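KLLA0E08119p (Kluyveromyces lactis, PDB 3VA7) probably catalyses, as the urea carboxylase part of a larger bifunctional enzyme, the ATP- and biotin-dependent carboxylation of urea to urea-1-carboxylate, the first step of the allophanate route. Local coordinates at residues P508-S511 with Y512-R515; N617-I620 with L621-G624; Q772-P775 with G776-I779; V788-Q791 with L792-Q796. All coordinates share one frame; numbering follows the deposited sequence.

Interaction 1: P508-S511 with Y512-R515; sequences PMDS and YSFR
Asp510 reaches over the start of the helix to take the backbone N-H of Ser513: Asp510 OD2 lies 3.1 Å from Ser513 N, and the bond is fairly straight at 157°. The amide arrives from above the carboxylate plane. With CG anti to the backbone N (chi1 153°), the short side chain swings beside its own carbonyl and over the first turn. The hydroxyl of Ser513 lies against OD1, but at this resolution the modelled separation is too short to be trusted in detail. On another side of the turn, Pro508 CG packs 3.6 Å from Phe514 CG, the two side chains crossing at about a right angle, with Pro508 CD over one face of the phenyl ring. This is an N-cap at the head of helix 511-520, in the carboxyltransferase A and B region. Aspartate suits the place, because its carboxylate accepts an N-H that has no preceding turn to bond to, and its negative charge probably interacts favourably with the positive end of the helix dipole. Proline, rigid and without an N-H of its own, suits the lead-in. Behind the cap the helical pattern sets in: Phe514 N makes a weak 3.5 Å bond to Asp510 O, and Arg515 N a sounder one of 3.1 Å to Ser511 O. Further out, Asp510 OD1 accepts from Gln772 NE2 and the Asp510 backbone N meets Tyr589 OH. Tyr512 OH bonds to Leu653 O, and Arg515 turns its NH2 to Asp797 in a salt bridge.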
# COMPACT_ATOMS: atom_id res chain seq x y z
N PRO A 508 -9.35 13.07 -5.93
CA PRO A 508 -9.67 14.24 -5.11
C PRO A 508 -11.10 14.18 -4.64
O PRO A 508 -12.05 13.79 -5.36
CB PRO A 508 -9.59 15.40 -6.09
CG PRO A 508 -9.91 14.76 -7.44
CD PRO A 508 -9.38 13.35 -7.38
N MET A 509 -11.24 14.62 -3.41
CA MET A 509 -12.50 14.74 -2.76
C MET A 509 -13.38 15.88 -3.31
O MET A 509 -14.60 15.84 -3.17
CB MET A 509 -12.14 14.99 -1.31
CG MET A 509 -13.21 14.78 -0.38
SD MET A 509 -13.41 13.06 -0.04
CE MET A 509 -14.32 13.32 1.51
N ASP A 510 -12.74 16.93 -3.84
CA ASP A 510 -13.45 18.02 -4.52
C ASP A 510 -12.83 17.98 -5.89
O ASP A 510 -11.73 18.52 -6.11
CB ASP A 510 -13.25 19.39 -3.81
CG ASP A 510 -13.37 20.66 -4.76
OD1 ASP A 510 -13.07 21.81 -4.32
OD2 ASP A 510 -13.75 20.52 -5.95
N SER A 511 -13.53 17.34 -6.82
CA SER A 511 -12.92 17.11 -8.11
C SER A 511 -12.84 18.32 -9.00
O SER A 511 -11.95 18.35 -9.87
CB SER A 511 -13.48 15.91 -8.88
OG SER A 511 -14.69 16.15 -9.55
N TYR A 512 -13.70 19.31 -8.78
CA TYR A 512 -13.68 20.54 -9.64
C TYR A 512 -12.41 21.42 -9.47
O TYR A 512 -11.68 21.70 -10.46
CB TYR A 512 -15.00 21.35 -9.52
CG TYR A 512 -15.15 22.36 -10.64
CD1 TYR A 512 -15.15 21.95 -11.97
CD2 TYR A 512 -15.22 23.72 -10.37
CE1 TYR A 512 -15.24 22.87 -12.99
CE2 TYR A 512 -15.30 24.65 -11.40
CZ TYR A 512 -15.31 24.22 -12.69
OH TYR A 512 -15.38 25.13 -13.71
N SER A 513 -12.15 21.83 -8.24
CA SER A 513 -10.93 22.55 -7.91
C SER A 513 -9.71 21.78 -8.37
O SER A 513 -8.72 22.39 -8.85
CB SER A 513 -10.83 22.79 -6.41
OG SER A 513 -12.00 23.34 -5.79
N PHE A 514 -9.75 20.44 -8.24
CA PHE A 514 -8.59 19.63 -8.57
C PHE A 514 -8.29 19.85 -10.05
O PHE A 514 -7.14 20.05 -10.45
CB PHE A 514 -8.83 18.15 -8.27
CG PHE A 514 -7.70 17.24 -8.73
CD1 PHE A 514 -6.70 16.85 -7.85
CD2 PHE A 514 -7.65 16.77 -10.06
CE1 PHE A 514 -5.64 16.01 -8.31
CE2 PHE A 514 -6.59 15.93 -10.54
CZ PHE A 514 -5.58 15.54 -9.65
N ARG A 515 -9.34 19.80 -10.87
CA ARG A 515 -9.17 19.86 -12.31
C ARG A 515 -8.89 21.28 -12.76
O ARG A 515 -8.16 21.50 -13.70
CB ARG A 515 -10.38 19.31 -13.03
CG ARG A 515 -10.72 17.89 -12.64
CD ARG A 515 -11.38 17.20 -13.75
NE ARG A 515 -12.80 17.45 -13.82
CZ ARG A 515 -13.51 17.43 -14.97
NH1 ARG A 515 -12.92 17.20 -16.16
NH2 ARG A 515 -14.81 17.69 -14.92

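Interaction 2: N617-I620 with L621-G624; sequences NGRI and LKLG
Arg619 and Lys622 meet with the aliphatic part of the lysine laid across the guanidinium: Lys622 CD stands 3.7 Å above the guanidinium plane, over its centre. The two side chains cross at about a right angle, and Lys622 CB and CG approach Arg619 NH1. The tight side of the contact is the underlying backbone. Arg619 curls back on it, its CG between the backbone N and the carbonyl carbon (chi1 55°), and NH1 gives a hydrogen bond to Ile620 O at 2.6 Å and 154°. That carbonyl oxygen lies almost in the guanidinium plane, which helps to fix the rotation of the group. Leu621, an apolar residue suited to its buried place, turns its side chain the other way and packs on Thr487 and Tyr616. The outer side is looser. Lys622 is exposed, and the long, flexible lysine can cover the arginine with methylenes while its ammonium runs on past them. The segment belongs to the irregular loop leading into strand 626-628, an outermost strand of an antiparallel sheet in the carboxyltransferase A and B region. Arg619 NE and Lys622 NZ are 4.5 Å apart, two like charges brought close. Asp625 forms a salt bridge with Arg619 NH2 and accepts from Lys622 N, and its carboxylate probably offsets part of the positive charge gathered at this bend.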
# COMPACT_ATOMS: atom_id res chain seq x y z
N ASN A 617 3.93 5.95 -2.11
CA ASN A 617 4.03 4.75 -1.32
C ASN A 617 2.85 4.50 -0.39
O ASN A 617 3.02 4.22 0.81
CB ASN A 617 5.36 4.70 -0.55
CG ASN A 617 5.68 3.27 -0.07
OD1 ASN A 617 6.25 3.09 1.02
ND2 ASN A 617 5.28 2.24 -0.88
N GLY A 618 1.65 4.59 -0.93
CA GLY A 618 0.46 4.23 -0.16
C GLY A 618 0.03 5.09 1.01
O GLY A 618 -0.84 4.66 1.78
N ARG A 619 0.56 6.30 1.16
CA ARG A 619 0.24 7.13 2.36
C ARG A 619 0.35 8.63 2.13
O ARG A 619 0.90 9.07 1.12
CB ARG A 619 1.16 6.78 3.56
CG ARG A 619 2.66 6.90 3.24
CD ARG A 619 3.56 7.34 4.42
NE ARG A 619 4.98 7.41 4.01
CZ ARG A 619 5.60 8.52 3.56
NH1 ARG A 619 4.93 9.69 3.45
NH2 ARG A 619 6.88 8.47 3.19
N ILE A 620 -0.13 9.40 3.11
CA ILE A 620 0.09 10.86 3.16
C ILE A 620 1.58 11.22 3.24
O ILE A 620 2.40 10.41 3.67
CB ILE A 620 -0.67 11.53 4.30
CG1 ILE A 620 -0.16 11.09 5.67
CG2 ILE A 620 -2.20 11.29 4.17
CD1 ILE A 620 -0.78 11.92 6.78
N LEU A 621 1.92 12.41 2.78
CA LEU A 621 3.31 12.83 2.76
C LEU A 621 3.85 12.99 4.17
O LEU A 621 3.07 13.18 5.11
CB LEU A 621 3.45 14.13 2.01
CG LEU A 621 3.01 14.13 0.56
CD1 LEU A 621 3.73 15.24 -0.22
CD2 LEU A 621 3.33 12.78 -0.01
N LYS A 622 5.17 12.88 4.31
CA LYS A 622 5.90 13.00 5.59
C LYS A 622 7.12 13.93 5.48
O LYS A 622 7.74 14.09 4.38
CB LYS A 622 6.39 11.61 6.06
CG LYS A 622 5.38 10.79 6.90
CD LYS A 622 5.91 9.35 7.21
CE LYS A 622 5.35 8.84 8.54
NZ LYS A 622 4.67 7.47 8.50
N LEU A 623 7.49 14.52 6.63
CA LEU A 623 8.70 15.38 6.72
C LEU A 623 9.81 14.60 6.13
O LEU A 623 10.00 13.45 6.51
CB LEU A 623 9.04 15.71 8.18
CG LEU A 623 10.12 16.75 8.58
CD1 LEU A 623 10.46 16.52 10.06
CD2 LEU A 623 11.42 16.71 7.76
N GLY A 624 10.52 15.18 5.17
CA GLY A 624 11.63 14.46 4.53
C GLY A 624 11.35 13.80 3.20
O GLY A 624 12.29 13.57 2.43

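Interaction 3: Q772-P775 with G776-I779; sequences QLTP and GDTI
Asp777 folds back over Thr774, and each atom of its side chain finds something there. Its CB lies 3.4 Å from Thr774 O. Asp777 CG comes within 3.2 Å of the same Thr774 O, carried back by a chi1 of -74° that sets it beside its own backbone N. At the tip, OD1 takes a weak hydrogen bond from Thr774 N at 3.1 Å and a second one from Trp663 NE1. OD2 stands 2.9 Å from Thr774 OG1; the threonine hydroxyl has a hydrogen-bond partner in Lys661 NZ. Were this residue an alanine, Thr774 N and the indole N-H of Trp663 would probably lose their acceptor, and with it the carboxylate's link between the turn and Trp663. Next to the carboxylate, Leu773 CD2 packs on Ile779 CG2 at 3.5 Å, two branched apolar side chains suited to the buried side, where Val702 and Leu704 lie close by. The chain reverses through Asp777 N, which donates to Thr774 O at 3.0 Å and 160°. Pro775 fits the second position, its ring fixing phi, while Gly776 takes a positive phi of 89° at which a CB would run into Pro775 O. This is a classic Pro-Gly type II beta turn, leading into strand 778-783 of the carboxyltransferase A and B region.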
# COMPACT_ATOMS: atom_id res chain seq x y z
N GLN A 772 -15.63 19.98 0.73
CA GLN A 772 -15.23 21.26 1.29
C GLN A 772 -15.92 21.49 2.63
O GLN A 772 -15.67 22.51 3.30
CB GLN A 772 -15.47 22.42 0.29
CG GLN A 772 -14.54 22.42 -0.95
CD GLN A 772 -13.08 22.57 -0.58
OE1 GLN A 772 -12.78 22.84 0.57
NE2 GLN A 772 -12.15 22.39 -1.54
N LEU A 773 -16.76 20.53 3.01
CA LEU A 773 -17.38 20.53 4.32
C LEU A 773 -16.32 20.39 5.47
O LEU A 773 -15.27 19.79 5.28
CB LEU A 773 -18.46 19.45 4.39
CG LEU A 773 -19.66 19.47 3.42
CD1 LEU A 773 -20.63 18.30 3.74
CD2 LEU A 773 -20.39 20.82 3.43
N THR A 774 -16.56 21.06 6.60
CA THR A 774 -15.68 20.98 7.77
C THR A 774 -16.66 20.77 8.89
O THR A 774 -17.83 21.13 8.73
CB THR A 774 -14.84 22.29 8.04
OG1 THR A 774 -15.70 23.43 8.02
CG2 THR A 774 -13.74 22.50 6.99
N PRO A 775 -16.22 20.18 10.02
CA PRO A 775 -17.17 19.95 11.13
C PRO A 775 -17.83 21.24 11.52
O PRO A 775 -17.20 22.29 11.41
CB PRO A 775 -16.31 19.45 12.26
CG PRO A 775 -15.15 18.80 11.58
CD PRO A 775 -14.92 19.53 10.25
N GLY A 776 -19.10 21.16 11.88
CA GLY A 776 -19.87 22.30 12.23
C GLY A 776 -20.57 22.96 11.06
O GLY A 776 -21.48 23.74 11.29
N ASP A 777 -20.20 22.66 9.81
CA ASP A 777 -20.91 23.27 8.68
C ASP A 777 -22.34 22.79 8.75
O ASP A 777 -22.61 21.74 9.32
CB ASP A 777 -20.31 22.90 7.31
CG ASP A 777 -19.00 23.62 7.00
OD1 ASP A 777 -18.46 23.39 5.89
OD2 ASP A 777 -18.46 24.38 7.85
N THR A 778 -23.28 23.57 8.20
CA THR A 778 -24.65 23.13 8.01
C THR A 778 -24.92 22.89 6.52
O THR A 778 -24.37 23.57 5.65
CB THR A 778 -25.68 24.20 8.53
OG1 THR A 778 -25.30 25.50 8.07
CG2 THR A 778 -25.72 24.22 10.03
N ILE A 779 -25.78 21.93 6.21
CA ILE A 779 -26.09 21.67 4.82
C ILE A 779 -27.55 21.39 4.71
O ILE A 779 -28.18 21.01 5.71
CB ILE A 779 -25.26 20.48 4.21
CG1 ILE A 779 -25.74 19.12 4.73
CG2 ILE A 779 -23.75 20.62 4.50
CD1 ILE A 779 -24.79 17.96 4.40

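Interaction 4: V788-Q791 with L792-Q796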
# COMPACT_ATOMS: atom_id res chain seq x y z
N VAL A 788 -31.26 17.82 -14.71
CA VAL A 788 -30.55 18.94 -14.11
C VAL A 788 -29.16 18.48 -13.64
O VAL A 788 -28.17 19.17 -13.83
CB VAL A 788 -31.37 19.60 -12.98
CG1 VAL A 788 -30.53 20.55 -12.18
CG2 VAL A 788 -32.53 20.32 -13.60
N ALA A 789 -29.10 17.29 -13.08
CA ALA A 789 -27.89 16.74 -12.57
C ALA A 789 -26.85 16.55 -13.68
O ALA A 789 -25.67 16.80 -13.48
CB ALA A 789 -28.22 15.44 -11.88
N ARG A 790 -27.30 16.17 -14.88
CA ARG A 790 -26.39 16.02 -16.06
C ARG A 790 -25.89 17.35 -16.55
O ARG A 790 -24.73 17.48 -16.98
CB ARG A 790 -27.08 15.25 -17.19
CG ARG A 790 -27.56 13.86 -16.72
CD ARG A 790 -26.34 13.02 -16.47
NE ARG A 790 -25.59 13.08 -17.72
CZ ARG A 790 -24.30 12.80 -17.87
NH1 ARG A 790 -23.56 12.42 -16.82
NH2 ARG A 790 -23.78 12.93 -19.10
N GLN A 791 -26.77 18.36 -16.45
CA GLN A 791 -26.47 19.72 -16.94
C GLN A 791 -25.28 20.28 -16.17
O GLN A 791 -24.32 20.76 -16.79
CB GLN A 791 -27.69 20.66 -16.80
CG GLN A 791 -28.66 20.67 -17.98
CD GLN A 791 -30.02 21.30 -17.64
OE1 GLN A 791 -31.06 20.66 -17.79
NE2 GLN A 791 -30.02 22.54 -17.14
N LEU A 792 -25.36 20.21 -14.83
CA LEU A 792 -24.28 20.70 -13.99
C LEU A 792 -22.99 19.98 -14.39
O LEU A 792 -21.95 20.60 -14.65
CB LEU A 792 -24.62 20.44 -12.53
CG LEU A 792 -25.79 21.22 -11.92
CD1 LEU A 792 -26.35 20.59 -10.64
CD2 LEU A 792 -25.37 22.64 -11.63
N LYS A 793 -23.08 18.67 -14.50
CA LYS A 793 -21.90 17.88 -14.77
C LYS A 793 -21.26 18.30 -16.06
O LYS A 793 -20.07 18.58 -16.09
CB LYS A 793 -22.28 16.40 -14.85
CG LYS A 793 -21.13 15.48 -14.65
CD LYS A 793 -20.58 15.02 -15.97
CE LYS A 793 -19.24 14.34 -15.72
NZ LYS A 793 -18.84 13.56 -16.89
N GLU A 794 -22.06 18.32 -17.13
CA GLU A 794 -21.58 18.68 -18.46
C GLU A 794 -20.97 20.07 -18.50
O GLU A 794 -19.98 20.30 -19.21
CB GLU A 794 -22.67 18.52 -19.51
CG GLU A 794 -22.62 17.18 -20.25
CD GLU A 794 -23.99 16.70 -20.78
OE1 GLU A 794 -24.03 15.54 -21.30
OE2 GLU A 794 -25.02 17.44 -20.67
N SER A 795 -21.54 20.98 -17.71
CA SER A 795 -21.00 22.31 -17.62
C SER A 795 -19.60 22.28 -16.99
O SER A 795 -18.78 23.13 -17.32
CB SER A 795 -21.91 23.22 -16.81
OG SER A 795 -21.37 23.40 -15.51
N GLN A 796 -19.32 21.33 -16.09
CA GLN A 796 -17.98 21.30 -15.51
C GLN A 796 -16.98 20.78 -16.57
O GLN A 796 -15.87 21.29 -16.72
CB GLN A 796 -17.92 20.50 -14.20
CG GLN A 796 -18.73 21.09 -13.03
CD GLN A 796 -18.75 20.23 -11.74
OE1 GLN A 796 -19.38 20.60 -10.73
NE2 GLN A 796 -18.05 19.09 -11.76
O HOH W 1 -20.85 11.26 -15.82
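Arg790 O takes the backbone N-H of Glu794 at 2.8 Å, a nearly straight bond of 172°. The same two residues meet again through their side chains: Arg790 NH2 and Glu794 OE1 form a long salt bridge of 3.4 Å, with guanidinium and carboxylate planes 75° apart. Bends at chi2 and chi3 curl the arginine so that its end comes forward to Glu794. Lys793 lies alongside Arg790, pointing the same way. A water in the guanidinium plane accepts from Arg790 NH1 at 3.1 Å and, weakly, from Lys793 NZ, whose charge is paired with Asp797. Leu792 is buried, as suits a leucine, and its carbonyl is gripped twice, by Gln796 N and, at 3.0 Å, by Ser795 OG. Serine's short hydroxyl can fold back on its own helix in this way, and here it also meets Leu809 N. With an alanine at Ser795, the Leu809 N-H would probably be left without its acceptor and Leu792 O with one grip fewer. The backbone bond from Glu794 N to Arg790 O and the salt bridge between the same residues follow the i to i+4 spacing of alpha-helix 786-802, which presents Arg790 at the sodium site completed by Glu764 and Asp845.

Overall arrangement
All four contacts are local, but their settings differ. Interaction 1 is the most buried, a helix start held by a carboxylate; interactions 3 and 4 are partly buried, and interaction 2 is a loop contact with an exposed lysine. Interactions 1 and 3 meet directly, since Gln772, just ahead of the turn, reaches the capping residue Asp510. Interactions 1 and 4 also touch, Tyr512 packing on Gln796 where helix 511-520 meets helix 786-802. Strand 778-783, entered in interaction 3, precedes the helix of interaction 4 in the chain. Interaction 2 stands apart, its centre about 20 Å from that of interaction 1, and rests on an arginine bonded to a backbone carbonyl and covered by lysine methylenes.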